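PDB 6M7L: putative non-ribosomal peptide synthetase from Actinomadura parvosata subsp. kistnae, which probably serves as a condensation-type domain of a non-ribosomal peptide assembly line, acting in peptide-bond formation or in recruiting partner proteins. Local coordinates for residues G63-V68 with V128-H133; V160-L165 with E387-P392. All blocks are in the same frame, centred on the assembly; numbering follows the deposited sequence.

Contact 1: residues G63-V68 with V128-H133; sequences GALADV and VPWRAH
Leu65 and Val68, one turn apart on helix 58-71, pack against Trp130 and Ala132 on strand 130-136, an example of the helix-on-sheet layering of the chloramphenicol acetyltransferase-like fold to which condensation domains belong. The short axes of helix and strand approach to 10.5 Å and run nearly antiparallel, at 163°. No hydrogen bond joins the two segments.

Both branches of Leu65 make apolar contacts, and Val68 adds another. Leu65 CD1 meets Ala132 CB at 3.7 Å, while CD2 turns to the benzene end of the indole and lies 4.1 Å from Trp130 CZ3. A small alanine suits the strand here because the leucine reaches down to it; the larger tryptophan two residues earlier reaches most of the way to the helix. Trp130 CG sits between its backbone N and carbonyl carbon (chi1 71°), and the ring projects from the strand toward the helix, bringing CH2 to 3.8 Å from Val68 CB, the two side chains meeting at about a right angle. Leu161 and Leu165 of helix 155-172 continue this apolar layer.

The polar backbone touches the aromatic ring in one place. Leu65 O lies near the indole plane at the ring's edge, 3.4 Å from Trp130 CH2, where the slightly positive ring hydrogens probably make a carbonyl oxygen tolerable.

Directed away from the helix, Arg131 has a polar setting: its NH2 bonds to the carbonyl oxygens of Arg117 and Arg120, and its guanidinium makes a cation-pi contact with Phe122. Arg131 NE also donates to His133 NE2 at 2.8 Å with an N-H...N angle of 149°, the nitrogen of each residue lying almost in the plane of the other's flat group.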
loop_
_atom_site.group_PDB
_atom_site.type_symbol
_atom_site.label_atom_id
_atom_site.label_comp_id
_atom_site.label_asym_id
_atom_site.label_seq_id
_atom_site.Cartn_x
_atom_site.Cartn_y
_atom_site.Cartn_z
ATOM N N GLY A 63 -17.427 6.805 16.908
ATOM C CA GLY A 63 -18.100 7.307 15.723
ATOM C C GLY A 63 -17.491 6.776 14.442
ATOM O O GLY A 63 -18.206 6.436 13.496
ATOM N N ALA A 64 -16.159 6.693 14.395
ATOM C CA ALA A 64 -15.490 6.168 13.209
ATOM C C ALA A 64 -15.831 4.700 12.987
ATOM O O ALA A 64 -16.030 4.270 11.844
ATOM C CB ALA A 64 -13.979 6.354 13.331
ATOM N N LEU A 65 -15.896 3.916 14.067
ATOM C CA LEU A 65 -16.319 2.524 13.948
ATOM C C LEU A 65 -17.713 2.432 13.338
ATOM O O LEU A 65 -17.948 1.651 12.407
ATOM C CB LEU A 65 -16.277 1.847 15.317
ATOM C CG LEU A 65 -14.885 1.549 15.881
ATOM C CD1 LEU A 65 -14.966 1.088 17.330
ATOM C CD2 LEU A 65 -14.172 0.518 15.023
ATOM N N ALA A 66 -18.649 3.242 13.842
ATOM C CA ALA A 66 -19.984 3.279 13.256
ATOM C C ALA A 66 -19.949 3.744 11.806
ATOM O O ALA A 66 -20.769 3.299 10.993
ATOM C CB ALA A 66 -20.895 4.185 14.082
ATOM N N ASP A 67 -19.009 4.632 11.460
ATOM C CA ASP A 67 -18.913 5.118 10.085
ATOM C C ASP A 67 -18.460 4.016 9.136
ATOM O O ASP A 67 -18.967 3.913 8.013
ATOM C CB ASP A 67 -17.959 6.307 10.010
ATOM C CG ASP A 67 -18.504 7.531 10.706
ATOM O OD1 ASP A 67 -19.743 7.701 10.729
ATOM O OD2 ASP A 67 -17.694 8.322 11.234
ATOM N N VAL A 68 -17.496 3.197 9.562
ATOM C CA VAL A 68 -17.099 2.042 8.761
ATOM C C VAL A 68 -18.286 1.112 8.556
ATOM O O VAL A 68 -18.511 0.601 7.451
ATOM C CB VAL A 68 -15.918 1.311 9.425
ATOM C CG1 VAL A 68 -15.488 0.120 8.578
ATOM C CG2 VAL A 68 -14.767 2.266 9.639
ATOM N N VAL A 128 -24.310 -7.953 14.683
ATOM C CA VAL A 128 -23.539 -7.546 13.510
ATOM C C VAL A 128 -22.247 -8.355 13.518
ATOM O O VAL A 128 -21.760 -8.734 14.594
ATOM C CB VAL A 128 -23.276 -6.032 13.494
ATOM C CG1 VAL A 128 -24.591 -5.279 13.479
ATOM C CG2 VAL A 128 -22.421 -5.612 14.682
ATOM N N PRO A 129 -21.667 -8.649 12.361
ATOM C CA PRO A 129 -20.573 -9.628 12.315
ATOM C C PRO A 129 -19.199 -9.044 12.605
ATOM O O PRO A 129 -18.195 -9.547 12.089
ATOM C CB PRO A 129 -20.660 -10.163 10.884
ATOM C CG PRO A 129 -21.180 -9.000 10.103
ATOM C CD PRO A 129 -22.074 -8.211 11.015
ATOM N N TRP A 130 -19.126 -7.996 13.421
ATOM C CA TRP A 130 -17.827 -7.500 13.852
ATOM C C TRP A 130 -17.987 -6.730 15.153
ATOM O O TRP A 130 -19.091 -6.331 15.532
ATOM C CB TRP A 130 -17.158 -6.636 12.774
ATOM C CG TRP A 130 -17.788 -5.298 12.537
ATOM C CD1 TRP A 130 -19.115 -5.029 12.375
ATOM C CD2 TRP A 130 -17.106 -4.046 12.402
ATOM N NE1 TRP A 130 -19.303 -3.684 12.164
ATOM C CE2 TRP A 130 -18.084 -3.060 12.174
ATOM C CE3 TRP A 130 -15.761 -3.664 12.459
ATOM C CZ2 TRP A 130 -17.762 -1.715 11.997
ATOM C CZ3 TRP A 130 -15.444 -2.329 12.290
ATOM C CH2 TRP A 130 -16.439 -1.372 12.061
ATOM N N ARG A 131 -16.862 -6.540 15.836
ATOM C CA ARG A 131 -16.837 -5.860 17.122
ATOM C C ARG A 131 -15.421 -5.363 17.378
ATOM O O ARG A 131 -14.466 -5.786 16.723
ATOM C CB ARG A 131 -17.304 -6.782 18.250
ATOM C CG ARG A 131 -16.637 -8.140 18.227
ATOM C CD ARG A 131 -16.896 -8.928 19.498
ATOM N NE ARG A 131 -15.842 -9.915 19.700
ATOM C CZ ARG A 131 -15.946 -11.206 19.406
ATOM N NH1 ARG A 131 -17.075 -11.692 18.909
ATOM N NH2 ARG A 131 -14.914 -12.010 19.617
ATOM N N ALA A 132 -15.300 -4.456 18.344
ATOM C CA ALA A 132 -14.032 -3.820 18.664
ATOM C C ALA A 132 -13.792 -3.865 20.165
ATOM O O ALA A 132 -14.718 -3.672 20.957
ATOM C CB ALA A 132 -13.998 -2.368 18.173
ATOM N N HIS A 133 -12.541 -4.115 20.547
ATOM C CA HIS A 133 -12.143 -4.194 21.949
ATOM C C HIS A 133 -10.983 -3.233 22.166
ATOM O O HIS A 133 -9.874 -3.473 21.677
ATOM C CB HIS A 133 -11.750 -5.619 22.331
ATOM C CG HIS A 133 -12.708 -6.658 21.839
ATOM N ND1 HIS A 133 -13.707 -7.186 22.630
ATOM C CD2 HIS A 133 -12.826 -7.261 20.633
ATOM C CE1 HIS A 133 -14.395 -8.072 21.932
ATOM N NE2 HIS A 133 -13.880 -8.137 20.718
#

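Contact 2: residues V160-L165 with E387-P392; sequences VLVRDL and ESWALP
Arg163 and Trp389 bring their CA atoms to 6.4 Å, and Leu165 and Leu391 theirs to 7.7 Å, as an irregular segment with neither helix nor strand passes along one flank of helix 155-172, the pairing advancing in the same chain direction on both sides.

Val162 carries most of the apolar contact. Its CG1 sits over one face of the indole, 3.7 Å from the centroid of the five-membered ring of Trp389 and 20° off the ring normal, a CH-pi contact. Val162 CB lies over the same face of the indole, nearest CE2 and CD2, and CG2 comes 4.1 Å from Trp389 CE2, so the whole branched end rests on the aromatic surface. A beta-branched residue suits this place because it offers a broad, short apolar end close to the helix. Trp389 CG stands anti to its own carbonyl carbon (chi1 -71°), which brings the ring nearer to the helix, where NE1 bonds to Asp159 OD1. Asp159 OD2, in turn, forms a salt bridge with Arg163 NH1. The aliphatic Arg163 CG passes 4.4 Å from Trp389 CD1. With an alanine here instead of Trp389, Val162 would probably lose its aromatic cover and Asp159 OD1 this N-H donor.

Further along, Leu391 CD2 approaches the backbone carbonyl carbon of Leu165 at 4.4 Å, and its side chain also touches Ala166 and Tyr169. Through Val162 and Trp389, which both reach Leu50, the contact settles on strand 45-53. The arrangement fits the two-lobed condensation-domain fold, in which chain returning from the C-terminal lobe is packed onto the N-terminal one before strand 395-399 joins its sheet.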
loop_
_atom_site.group_PDB
_atom_site.type_symbol
_atom_site.label_atom_id
_atom_site.label_comp_id
_atom_site.label_asym_id
_atom_site.label_seq_id
_atom_site.Cartn_x
_atom_site.Cartn_y
_atom_site.Cartn_z
ATOM N N VAL A 160 -8.755 -3.256 4.242
ATOM C CA VAL A 160 -9.831 -2.313 3.946
ATOM C C VAL A 160 -10.462 -1.801 5.235
ATOM O O VAL A 160 -10.781 -0.612 5.359
ATOM C CB VAL A 160 -10.875 -2.971 3.027
ATOM C CG1 VAL A 160 -12.094 -2.071 2.867
ATOM C CG2 VAL A 160 -10.258 -3.294 1.674
ATOM N N LEU A 161 -10.648 -2.691 6.212
ATOM C CA LEU A 161 -11.206 -2.295 7.501
ATOM C C LEU A 161 -10.379 -1.186 8.139
ATOM O O LEU A 161 -10.907 -0.129 8.503
ATOM C CB LEU A 161 -11.271 -3.510 8.428
ATOM C CG LEU A 161 -12.560 -3.797 9.197
ATOM C CD1 LEU A 161 -13.182 -2.505 9.691
ATOM C CD2 LEU A 161 -13.537 -4.591 8.343
ATOM N N VAL A 162 -9.070 -1.412 8.273
ATOM C CA VAL A 162 -8.210 -0.464 8.977
ATOM C C VAL A 162 -8.094 0.843 8.202
ATOM O O VAL A 162 -8.147 1.933 8.785
ATOM C CB VAL A 162 -6.829 -1.096 9.231
ATOM C CG1 VAL A 162 -5.932 -0.125 9.976
ATOM C CG2 VAL A 162 -6.978 -2.398 10.006
ATOM N N ARG A 163 -7.932 0.759 6.880
ATOM C CA ARG A 163 -7.813 1.968 6.073
ATOM C C ARG A 163 -9.073 2.822 6.163
ATOM O O ARG A 163 -8.993 4.048 6.310
ATOM C CB ARG A 163 -7.508 1.599 4.622
ATOM C CG ARG A 163 -6.023 1.430 4.318
ATOM C CD ARG A 163 -5.825 0.591 3.070
ATOM N NE ARG A 163 -6.950 0.732 2.151
ATOM C CZ ARG A 163 -7.313 -0.191 1.266
ATOM N NH1 ARG A 163 -6.639 -1.328 1.178
ATOM N NH2 ARG A 163 -8.353 0.020 0.471
ATOM N N ASP A 164 -10.249 2.192 6.089
ATOM C CA ASP A 164 -11.493 2.949 6.192
ATOM C C ASP A 164 -11.748 3.422 7.617
ATOM O O ASP A 164 -12.394 4.458 7.817
ATOM C CB ASP A 164 -12.666 2.112 5.686
ATOM C CG ASP A 164 -12.607 1.875 4.189
ATOM O OD1 ASP A 164 -11.622 2.311 3.557
ATOM O OD2 ASP A 164 -13.546 1.259 3.644
ATOM N N LEU A 165 -11.256 2.685 8.616
ATOM C CA LEU A 165 -11.359 3.159 9.992
ATOM C C LEU A 165 -10.429 4.341 10.230
ATOM O O LEU A 165 -10.768 5.267 10.977
ATOM C CB LEU A 165 -11.049 2.025 10.967
ATOM C CG LEU A 165 -11.100 2.405 12.449
ATOM C CD1 LEU A 165 -12.489 2.904 12.821
ATOM C CD2 LEU A 165 -10.683 1.239 13.331
ATOM N N GLU A 387 2.352 -1.793 7.130
ATOM C CA GLU A 387 3.244 -0.645 7.218
ATOM C C GLU A 387 2.526 0.664 6.924
ATOM O O GLU A 387 2.974 1.720 7.383
ATOM C CB GLU A 387 4.419 -0.814 6.250
ATOM C CG GLU A 387 4.964 -2.232 6.145
ATOM C CD GLU A 387 5.831 -2.634 7.325
ATOM O OE1 GLU A 387 5.903 -1.874 8.314
ATOM O OE2 GLU A 387 6.450 -3.717 7.259
ATOM N N SER A 388 1.425 0.617 6.174
ATOM C CA SER A 388 0.713 1.809 5.734
ATOM C C SER A 388 -0.632 1.970 6.439
ATOM O O SER A 388 -1.575 2.527 5.871
ATOM C CB SER A 388 0.524 1.779 4.217
ATOM O OG SER A 388 -0.094 2.967 3.755
ATOM N N TRP A 389 -0.735 1.484 7.674
ATOM C CA TRP A 389 -1.905 1.703 8.516
ATOM C C TRP A 389 -1.592 2.842 9.479
ATOM O O TRP A 389 -0.656 2.741 10.279
ATOM C CB TRP A 389 -2.277 0.439 9.289
ATOM C CG TRP A 389 -2.863 -0.658 8.448
ATOM C CD1 TRP A 389 -3.369 -0.547 7.186
ATOM C CD2 TRP A 389 -3.001 -2.037 8.815
ATOM N NE1 TRP A 389 -3.816 -1.770 6.745
ATOM C CE2 TRP A 389 -3.599 -2.702 7.725
ATOM C CE3 TRP A 389 -2.676 -2.774 9.960
ATOM C CZ2 TRP A 389 -3.880 -4.067 7.746
ATOM C CZ3 TRP A 389 -2.954 -4.128 9.978
ATOM C CH2 TRP A 389 -3.550 -4.761 8.878
ATOM N N ALA A 390 -2.370 3.920 9.404
ATOM C CA ALA A 390 -2.104 5.100 10.223
ATOM C C ALA A 390 -3.422 5.783 10.555
ATOM O O ALA A 390 -4.089 6.308 9.658
ATOM C CB ALA A 390 -1.159 6.062 9.505
ATOM N N LEU A 391 -3.792 5.781 11.834
ATOM C CA LEU A 391 -4.911 6.596 12.293
ATOM C C LEU A 391 -4.435 8.032 12.471
ATOM O O LEU A 391 -3.491 8.266 13.234
ATOM C CB LEU A 391 -5.478 6.075 13.609
ATOM C CG LEU A 391 -6.006 4.644 13.753
ATOM C CD1 LEU A 391 -6.988 4.571 14.913
ATOM C CD2 LEU A 391 -6.648 4.137 12.481
ATOM N N PRO A 392 -5.038 9.006 11.789
ATOM C CA PRO A 392 -4.588 10.399 11.922
ATOM C C PRO A 392 -4.532 10.850 13.375
ATOM O O PRO A 392 -5.496 10.708 14.130
ATOM C CB PRO A 392 -5.640 11.177 11.129
ATOM C CG PRO A 392 -6.098 10.210 10.093
ATOM C CD PRO A 392 -6.082 8.859 10.761
#

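Following the chain from its N terminus, helix 58-71 comes first, and contact 1 closes a loop of 59 intervening residues when strand 130-136 packs against it. The chain then turns back through strand 141-149 into helix 155-172, which opens contact 2; that contact closes only after 221 more residues. The two loops therefore follow in series, neither nested nor crossing. The centres of contacts 1 and 2 lie about 14 Å apart. Helix 155-172 bridges them: Leu161 packs on Trp130 and Val68, and Leu165 on Leu65. Contact 1 ties helix 58-71 to the five-stranded sheet; contact 2 ties helix 155-172 to the loop leading into strand 395-399, an edge strand of that sheet.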